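Local coordinates for protein ASCH domain (Vibrio cholerae TMA 21, PDB 3S9X) that is of unknown function but carries an ASCH domain of the PUA clan, a fold that probably binds RNA or another nucleic acid, at residues E108-S113 with L151-V156; E63-Q68 with S133-E138. All coordinates share one frame; numbering follows the deposited sequence.

Both contacts lie within the ASCH domain, their centres 21 Å apart and their nearest atoms about 4 Å apart without touching. Contact 1 sets helix 108-114 against strand 148-158 of the mixed five-stranded sheet; contact 2 joins the short helix 64-67, directly after edge strand 58-62, to the long helix 121-139. Along the chain the segments alternate: 63-68, 108-113, 133-138, 151-156. Helix 121-139 follows helix 108-114 and precedes strand 148-158, so the loop of chain closed by contact 1 contains one half of contact 2. The two consecutive helices are thus held at two places, helix 108-114 on strand 148-158 and helix 121-139 on the helical turn that follows the neighbouring strand 58-62.

Contact 1 of 2, residues E108-S113 with L151-V156; sequences EDFAAS and LEHFKV
F110 reaches from helix 108-113 to strand 151-156 and meets L151 and H153 with different parts of its ring. The apolar contact is a CH-pi interaction: CD2 of L151 lies over one face of the phenyl group, 4.1 Å from the centroid of the F110 ring and displaced toward the rim. The nearest atom there is CZ of F110, 3.8 Å from CD2 of L151, while CB and CD1 of the leucine approach CE1 on the same side of the six-membered ring. With CG of F110 anti to the backbone N (chi1 -174°), the ring extends from the helix toward the strand.

The aromatic contact uses the ring's edge. CE1 of H153 lies near the phenyl plane, 3.7 Å from CE1 of F110; the two rings are steeply inclined, 77° between planes, with centroids 5.5 Å apart. Their pairing is oblique, and the imidazole brings its CE1 and NE2 corner to the CD1-CE1 edge.

No direct hydrogen bond crosses the contact, but a water completes a polar link beside the aromatic pair. It lies in the imidazole plane, 3.1 Å from NE2 of H153, and is also 3.0 Å from OG of S113. This bridge may limit rotation of the imidazole and joins the next helical turn after F110 to the strand.

The axes of segments 108-113 and 151-156 approach to 10.6 Å at 47°, a separation bridged by side chains, chiefly the F110 ring. Strand 58-62 borders the contact through A58, which touches both F110 and H153, while R57 just before it meets S113. On its other side strand 148-158 pairs with strand 89-102, where L151 packs on C101 and H153 on S97.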
loop_
_atom_site.group_PDB
_atom_site.type_symbol
_atom_site.label_atom_id
_atom_site.label_comp_id
_atom_site.label_asym_id
_atom_site.label_seq_id
_atom_site.Cartn_x
_atom_site.Cartn_y
_atom_site.Cartn_z
ATOM N N GLU A 108 -2.681 -16.161 8.973
ATOM C CA GLU A 108 -2.130 -16.782 7.773
ATOM C C GLU A 108 -2.820 -16.238 6.535
ATOM O O GLU A 108 -2.187 -16.014 5.520
ATOM C CB GLU A 108 -2.269 -18.307 7.892
ATOM C CG GLU A 108 -1.358 -18.963 8.949
ATOM C CD GLU A 108 -1.347 -20.440 8.781
ATOM O OE1 GLU A 108 -2.454 -20.965 8.742
ATOM O OE2 GLU A 108 -0.264 -21.018 8.558
ATOM N N ASP A 109 -4.136 -16.058 6.599
ATOM C CA ASP A 109 -4.840 -15.577 5.442
ATOM C C ASP A 109 -4.396 -14.149 5.054
ATOM O O ASP A 109 -4.303 -13.808 3.893
ATOM C CB ASP A 109 -6.360 -15.573 5.661
ATOM C CG ASP A 109 -6.969 -16.977 5.585
ATOM O OD1 ASP A 109 -6.257 -17.974 5.215
ATOM O OD2 ASP A 109 -8.142 -17.098 5.953
ATOM N N PHE A 110 -4.143 -13.265 6.028
ATOM C CA PHE A 110 -3.683 -11.933 5.698
ATOM C C PHE A 110 -2.295 -11.957 5.055
ATOM O O PHE A 110 -2.020 -11.311 4.075
ATOM C CB PHE A 110 -3.716 -11.006 6.922
ATOM C CG PHE A 110 -3.388 -9.600 6.542
ATOM C CD1 PHE A 110 -4.392 -8.775 5.967
ATOM C CD2 PHE A 110 -2.130 -9.068 6.718
ATOM C CE1 PHE A 110 -4.077 -7.536 5.555
ATOM C CE2 PHE A 110 -1.844 -7.826 6.259
ATOM C CZ PHE A 110 -2.830 -7.025 5.716
ATOM N N ALA A 111 -1.390 -12.764 5.623
ATOM C CA ALA A 111 -0.063 -12.934 5.078
ATOM C C ALA A 111 -0.195 -13.416 3.616
ATOM O O ALA A 111 0.520 -12.925 2.738
ATOM C CB ALA A 111 0.734 -13.907 5.870
ATOM N N ALA A 112 -1.103 -14.363 3.366
ATOM C CA ALA A 112 -1.272 -14.851 1.974
ATOM C C ALA A 112 -1.788 -13.758 1.031
ATOM O O ALA A 112 -1.372 -13.646 -0.087
ATOM C CB ALA A 112 -2.177 -16.140 1.947
ATOM N N SER A 113 -2.711 -12.893 1.518
ATOM C CA SER A 113 -3.228 -11.751 0.760
ATOM C C SER A 113 -2.142 -10.768 0.446
ATOM O O SER A 113 -2.144 -10.117 -0.619
ATOM C CB SER A 113 -4.342 -11.032 1.525
ATOM O OG SER A 113 -5.429 -11.913 1.579
ATOM N N LEU A 151 -4.384 -2.361 8.482
ATOM C CA LEU A 151 -4.466 -3.330 7.355
ATOM C C LEU A 151 -5.256 -2.674 6.253
ATOM O O LEU A 151 -6.375 -2.157 6.488
ATOM C CB LEU A 151 -5.207 -4.561 7.796
ATOM C CG LEU A 151 -4.670 -5.263 9.089
ATOM C CD1 LEU A 151 -5.429 -6.591 9.259
ATOM C CD2 LEU A 151 -3.161 -5.508 9.137
ATOM N N GLU A 152 -4.722 -2.720 5.023
ATOM C CA GLU A 152 -5.428 -2.230 3.834
ATOM C C GLU A 152 -5.581 -3.363 2.822
ATOM O O GLU A 152 -4.630 -4.148 2.618
ATOM C CB GLU A 152 -4.649 -1.108 3.161
ATOM C CG GLU A 152 -4.489 0.088 4.011
ATOM C CD GLU A 152 -3.457 1.108 3.432
ATOM O OE1 GLU A 152 -3.612 1.428 2.259
ATOM O OE2 GLU A 152 -2.634 1.580 4.235
ATOM N N HIS A 153 -6.776 -3.528 2.280
ATOM C CA HIS A 153 -6.990 -4.397 1.146
ATOM C C HIS A 153 -7.268 -3.527 -0.077
ATOM O O HIS A 153 -7.835 -2.417 0.055
ATOM C CB HIS A 153 -8.118 -5.360 1.383
ATOM C CG HIS A 153 -7.812 -6.441 2.367
ATOM N ND1 HIS A 153 -7.768 -6.251 3.715
ATOM C CD2 HIS A 153 -7.570 -7.743 2.160
ATOM C CE1 HIS A 153 -7.513 -7.417 4.303
ATOM N NE2 HIS A 153 -7.332 -8.322 3.384
ATOM N N PHE A 154 -6.936 -4.006 -1.261
ATOM C CA PHE A 154 -7.067 -3.213 -2.458
ATOM C C PHE A 154 -7.207 -4.143 -3.704
ATOM O O PHE A 154 -6.932 -5.336 -3.618
ATOM C CB PHE A 154 -5.926 -2.189 -2.602
ATOM C CG PHE A 154 -4.566 -2.807 -2.502
ATOM C CD1 PHE A 154 -4.026 -3.596 -3.490
ATOM C CD2 PHE A 154 -3.809 -2.618 -1.336
ATOM C CE1 PHE A 154 -2.713 -4.115 -3.344
ATOM C CE2 PHE A 154 -2.555 -3.157 -1.192
ATOM C CZ PHE A 154 -2.001 -3.887 -2.230
ATOM N N LYS A 155 -7.577 -3.495 -4.803
ATOM C CA LYS A 155 -7.765 -4.176 -6.065
ATOM C C LYS A 155 -7.165 -3.355 -7.175
ATOM O O LYS A 155 -7.214 -2.130 -7.124
ATOM C CB LYS A 155 -9.221 -4.453 -6.335
ATOM C CG LYS A 155 -10.061 -3.240 -6.575
ATOM C CD LYS A 155 -11.553 -3.467 -6.787
ATOM C CE LYS A 155 -12.347 -2.199 -6.977
ATOM N NZ LYS A 155 -13.820 -2.473 -7.115
ATOM N N VAL A 156 -6.648 -4.004 -8.220
ATOM C CA VAL A 156 -6.192 -3.342 -9.413
ATOM C C VAL A 156 -7.415 -2.834 -10.196
ATOM O O VAL A 156 -8.297 -3.638 -10.456
ATOM C CB VAL A 156 -5.279 -4.227 -10.268
ATOM C CG1 VAL A 156 -4.971 -3.560 -11.571
ATOM C CG2 VAL A 156 -3.974 -4.509 -9.496
HETATM O O HOH W 1 -6.837 -11.251 4.088
#

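Contact 2 of 2, residues E63-Q68 with S133-E138; sequences EYWYSQ and SRECHE
W65 and E135 join the short helix 64-67 to helix 121-139 through one side-chain hydrogen bond. The indole NE1 of W65 donates to OE1 of E135 over 3.1 Å, and the N-H points almost straight at the oxygen, at 171°. OE1 lies in the indole plane at the ring's edge, whereas the donor stands well above the carboxylate plane. The planes of ring and carboxylate are 68° apart. E135 spans the gap with a chain extended beyond CG (chi2 -168°).

Van der Waals contact accompanies the bond: CZ2 of W65 lies 3.8 Å from OE2 of E135, so the carboxylate lies along the NE1-CE2-CZ2 edge of the indole. Within the ASCH fold this is a helix-to-helix tie near the protein surface, beside edge strand 58-62, whose L62 touches E135. W65 also packs on L139 of helix 121-139.

Hydrogen bonds within segment 63-68 accompany the turn that carries the tryptophan. E63 O accepts from both Y66 N and S67 N, while OG of S67 donates to OE1 of E63 at 2.8 Å. CB of Q68 packs over the centre of the Y64 ring.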
loop_
_atom_site.group_PDB
_atom_site.type_symbol
_atom_site.label_atom_id
_atom_site.label_comp_id
_atom_site.label_asym_id
_atom_site.label_seq_id
_atom_site.Cartn_x
_atom_site.Cartn_y
_atom_site.Cartn_z
ATOM N N GLU A 63 0.228 1.502 13.071
ATOM C CA GLU A 63 -0.813 2.486 13.430
ATOM C C GLU A 63 -0.251 3.760 14.097
ATOM O O GLU A 63 -0.824 4.836 13.954
ATOM C CB GLU A 63 -1.814 1.828 14.345
ATOM C CG GLU A 63 -3.082 2.644 14.461
ATOM C CD GLU A 63 -3.104 3.610 15.569
ATOM O OE1 GLU A 63 -2.305 3.503 16.520
ATOM O OE2 GLU A 63 -3.949 4.524 15.456
ATOM N N TYR A 64 0.907 3.637 14.717
ATOM C CA TYR A 64 1.611 4.710 15.364
ATOM C C TYR A 64 1.744 5.908 14.440
ATOM O O TYR A 64 1.639 7.076 14.872
ATOM C CB TYR A 64 2.999 4.247 15.777
ATOM C CG TYR A 64 3.741 5.212 16.686
ATOM C CD1 TYR A 64 3.652 5.092 18.073
ATOM C CD2 TYR A 64 4.549 6.186 16.185
ATOM C CE1 TYR A 64 4.331 5.915 18.908
ATOM C CE2 TYR A 64 5.289 7.008 17.023
ATOM C CZ TYR A 64 5.168 6.850 18.393
ATOM O OH TYR A 64 5.858 7.682 19.251
ATOM N N TRP A 65 1.921 5.662 13.134
ATOM C CA TRP A 65 2.077 6.775 12.187
ATOM C C TRP A 65 0.866 7.682 12.169
ATOM O O TRP A 65 0.924 8.900 11.868
ATOM C CB TRP A 65 2.313 6.264 10.759
ATOM C CG TRP A 65 3.673 5.696 10.563
ATOM C CD1 TRP A 65 3.976 4.395 10.435
ATOM C CD2 TRP A 65 4.917 6.408 10.513
ATOM N NE1 TRP A 65 5.317 4.238 10.237
ATOM C CE2 TRP A 65 5.910 5.467 10.245
ATOM C CE3 TRP A 65 5.277 7.777 10.538
ATOM C CZ2 TRP A 65 7.255 5.805 10.118
ATOM C CZ3 TRP A 65 6.630 8.134 10.366
ATOM C CH2 TRP A 65 7.610 7.159 10.162
ATOM N N TYR A 66 -0.296 7.104 12.389
ATOM C CA TYR A 66 -1.546 7.842 12.240
ATOM C C TYR A 66 -1.916 8.450 13.574
ATOM O O TYR A 66 -2.121 9.649 13.673
ATOM C CB TYR A 66 -2.672 6.984 11.708
ATOM C CG TYR A 66 -2.212 6.209 10.482
ATOM C CD1 TYR A 66 -2.133 6.772 9.217
ATOM C CD2 TYR A 66 -1.729 4.905 10.617
ATOM C CE1 TYR A 66 -1.588 6.067 8.150
ATOM C CE2 TYR A 66 -1.143 4.206 9.546
ATOM C CZ TYR A 66 -1.122 4.777 8.314
ATOM O OH TYR A 66 -0.584 4.120 7.227
ATOM N N SER A 67 -1.948 7.637 14.624
ATOM C CA SER A 67 -2.316 8.119 15.935
ATOM C C SER A 67 -1.284 9.022 16.611
ATOM O O SER A 67 -1.707 9.988 17.318
ATOM C CB SER A 67 -2.668 6.962 16.848
ATOM O OG SER A 67 -1.565 6.143 17.089
ATOM N N GLN A 68 -0.002 8.826 16.374
ATOM C CA GLN A 68 0.975 9.608 17.090
ATOM C C GLN A 68 1.697 10.569 16.217
ATOM O O GLN A 68 2.068 11.673 16.668
ATOM C CB GLN A 68 1.943 8.690 17.822
ATOM C CG GLN A 68 1.219 7.669 18.707
ATOM C CD GLN A 68 0.323 8.231 19.808
ATOM O OE1 GLN A 68 0.730 9.075 20.593
ATOM N NE2 GLN A 68 -0.907 7.699 19.890
ATOM N N SER A 133 11.007 -2.723 12.873
ATOM C CA SER A 133 12.050 -2.391 13.882
ATOM C C SER A 133 12.855 -1.165 13.462
ATOM O O SER A 133 13.099 -0.289 14.294
ATOM C CB SER A 133 12.930 -3.598 14.142
ATOM O OG SER A 133 12.217 -4.664 14.770
ATOM N N ARG A 134 13.199 -1.113 12.178
ATOM C CA ARG A 134 13.930 0.045 11.625
ATOM C C ARG A 134 13.107 1.323 11.724
ATOM O O ARG A 134 13.629 2.367 12.135
ATOM C CB ARG A 134 14.324 -0.164 10.170
ATOM C CG ARG A 134 15.466 -1.131 9.957
ATOM C CD ARG A 134 16.821 -0.427 9.509
ATOM N N GLU A 135 11.834 1.248 11.331
ATOM C CA GLU A 135 10.949 2.428 11.448
ATOM C C GLU A 135 10.834 2.855 12.892
ATOM O O GLU A 135 10.909 4.003 13.180
ATOM C CB GLU A 135 9.500 2.228 10.912
ATOM C CG GLU A 135 9.373 2.097 9.460
ATOM C CD GLU A 135 7.923 2.202 9.002
ATOM O OE1 GLU A 135 7.060 1.689 9.731
ATOM O OE2 GLU A 135 7.705 2.737 7.902
ATOM N N CYS A 136 10.669 1.919 13.806
ATOM C CA CYS A 136 10.512 2.235 15.184
ATOM C C CYS A 136 11.770 2.974 15.725
ATOM O O CYS A 136 11.663 4.006 16.413
ATOM C CB CYS A 136 10.272 1.034 16.052
ATOM S SG CYS A 136 8.528 0.471 15.925
ATOM N N HIS A 137 12.958 2.484 15.372
ATOM C CA HIS A 137 14.172 3.162 15.821
ATOM C C HIS A 137 14.119 4.645 15.383
ATOM O O HIS A 137 14.470 5.515 16.174
ATOM C CB HIS A 137 15.450 2.482 15.285
ATOM C CG HIS A 137 16.706 3.165 15.761
ATOM N ND1 HIS A 137 17.192 2.989 17.030
ATOM C CD2 HIS A 137 17.450 4.155 15.205
ATOM C CE1 HIS A 137 18.270 3.740 17.203
ATOM N NE2 HIS A 137 18.435 4.476 16.101
ATOM N N GLU A 138 13.795 4.909 14.090
ATOM C CA GLU A 138 13.745 6.285 13.639
ATOM C C GLU A 138 12.658 7.079 14.319
ATOM O O GLU A 138 12.877 8.287 14.546
ATOM C CB GLU A 138 13.568 6.400 12.101
#